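Local atomic coordinates of flagellar protein FliT (Bordetella bronchiseptica, PDB entry 3H3M), a protein that probably acts as an export chaperone in assembly of the bacterial flagellum. Residues 23-26 / 27-31. Residues are numbered along the deposited sequence; the frame is centred on the assembly and turned at random.
Sequences IYQD and IANLT
Gln25 carries CG anti to the backbone nitrogen (chi1 179°) and then bends at chi2 (70°), which brings NE2 back alongside Asn29, whose CG lies beside the backbone N. The two meet as an i to i+4 pair on one helical turn of helix 20-39, the first of three helices in an all-helical chain. NE2 of Gln25 donates to OD1 of Asn29 at 3.0 Å; the donor stands above the carbonyl plane, and the N-H...O angle of 137° makes this a bent bond. Two amides suit this more open side, since each can both donate and accept.

Beneath them runs the regular alpha-helical ladder, from Ile27 N to Ile23 O (3.0 Å) through to Leu30 N to Asp26 O (2.9 Å). Apolar residues take the other side: Ile27 packs on Leu56 and Leu30 on His49 of helix 43-63. Tyr24, buried against helix 72-105, has its hydroxyl hydrogen-bonded to Glu64, while its side chain also packs on Leu81 of the second subunit. At the edge of this side the partly exposed Ile23 meets Ile27 one turn on, CG2 of Ile23 lying 4.0 Å from CD1 of Ile27.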
loop_
_atom_site.group_PDB
_atom_site.type_symbol
_atom_site.label_atom_id
_atom_site.label_comp_id
_atom_site.label_asym_id
_atom_site.label_seq_id
_atom_site.Cartn_x
_atom_site.Cartn_y
_atom_site.Cartn_z
ATOM N N ILE A 23 -7.446 12.635 -6.887
ATOM C CA ILE A 23 -6.290 12.202 -6.083
ATOM C C ILE A 23 -6.167 10.674 -5.985
ATOM O O ILE A 23 -5.061 10.152 -6.015
ATOM C CB ILE A 23 -6.284 12.850 -4.665
ATOM C CG1 ILE A 23 -6.213 14.389 -4.768
ATOM C CG2 ILE A 23 -5.140 12.315 -3.819
ATOM C CD1 ILE A 23 -5.021 14.977 -5.638
ATOM N N TYR A 24 -7.274 9.957 -5.875
ATOM C CA TYR A 24 -7.186 8.522 -5.893
ATOM C C TYR A 24 -6.600 8.041 -7.220
ATOM O O TYR A 24 -5.826 7.094 -7.271
ATOM C CB TYR A 24 -8.542 7.870 -5.672
ATOM C CG TYR A 24 -9.000 7.840 -4.226
ATOM C CD1 TYR A 24 -10.120 8.547 -3.825
ATOM C CD2 TYR A 24 -8.320 7.102 -3.262
ATOM C CE1 TYR A 24 -10.544 8.531 -2.508
ATOM C CE2 TYR A 24 -8.743 7.086 -1.935
ATOM C CZ TYR A 24 -9.863 7.797 -1.567
ATOM O OH TYR A 24 -10.325 7.808 -0.266
ATOM N N GLN A 25 -6.992 8.696 -8.303
ATOM C CA GLN A 25 -6.488 8.335 -9.623
ATOM C C GLN A 25 -4.973 8.529 -9.651
ATOM O O GLN A 25 -4.245 7.635 -10.032
ATOM C CB GLN A 25 -7.194 9.174 -10.697
ATOM C CG GLN A 25 -6.715 8.896 -12.095
ATOM C CD GLN A 25 -7.134 7.547 -12.563
ATOM O OE1 GLN A 25 -8.320 7.332 -12.815
ATOM N NE2 GLN A 25 -6.176 6.618 -12.701
ATOM N N ASP A 26 -4.515 9.688 -9.196
ATOM C CA ASP A 26 -3.092 10.006 -9.176
ATOM C C ASP A 26 -2.280 9.047 -8.361
ATOM O O ASP A 26 -1.136 8.783 -8.721
ATOM C CB ASP A 26 -2.840 11.437 -8.672
ATOM C CG ASP A 26 -3.406 12.493 -9.604
ATOM O OD1 ASP A 26 -3.281 12.339 -10.839
ATOM O OD2 ASP A 26 -4.009 13.467 -9.111
ATOM N N ILE A 27 -2.837 8.578 -7.241
ATOM C CA ILE A 27 -2.163 7.584 -6.376
ATOM C C ILE A 27 -2.113 6.208 -7.037
ATOM O O ILE A 27 -1.096 5.497 -6.944
ATOM C CB ILE A 27 -2.817 7.438 -4.945
ATOM C CG1 ILE A 27 -2.634 8.720 -4.107
ATOM C CG2 ILE A 27 -2.211 6.208 -4.184
ATOM C CD1 ILE A 27 -3.507 8.812 -2.863
ATOM N N ALA A 28 -3.203 5.835 -7.691
ATOM C CA ALA A 28 -3.208 4.664 -8.513
ATOM C C ALA A 28 -2.149 4.805 -9.612
ATOM O O ALA A 28 -1.385 3.884 -9.869
ATOM C CB ALA A 28 -4.604 4.420 -9.096
ATOM N N ASN A 29 -2.040 5.969 -10.240
ATOM C CA ASN A 29 -1.074 6.074 -11.349
ATOM C C ASN A 29 0.337 5.953 -10.808
ATOM O O ASN A 29 1.177 5.219 -11.362
ATOM C CB ASN A 29 -1.277 7.364 -12.180
ATOM C CG ASN A 29 -2.629 7.372 -12.929
ATOM O OD1 ASN A 29 -3.201 6.300 -13.218
ATOM N ND2 ASN A 29 -3.147 8.582 -13.231
ATOM N N LEU A 30 0.565 6.632 -9.690
ATOM C CA LEU A 30 1.848 6.618 -9.039
ATOM C C LEU A 30 2.236 5.220 -8.575
ATOM O O LEU A 30 3.348 4.799 -8.789
ATOM C CB LEU A 30 1.841 7.569 -7.861
ATOM C CG LEU A 30 3.178 7.613 -7.156
ATOM C CD1 LEU A 30 4.320 8.016 -8.072
ATOM C CD2 LEU A 30 3.059 8.540 -5.983
ATOM N N THR A 31 1.293 4.497 -7.973
ATOM C CA THR A 31 1.556 3.130 -7.493
ATOM C C THR A 31 1.833 2.172 -8.652
ATOM O O THR A 31 2.582 1.211 -8.483
ATOM C CB THR A 31 0.427 2.610 -6.559
ATOM O OG1 THR A 31 -0.828 2.670 -7.243
ATOM C CG2 THR A 31 0.360 3.441 -5.305
#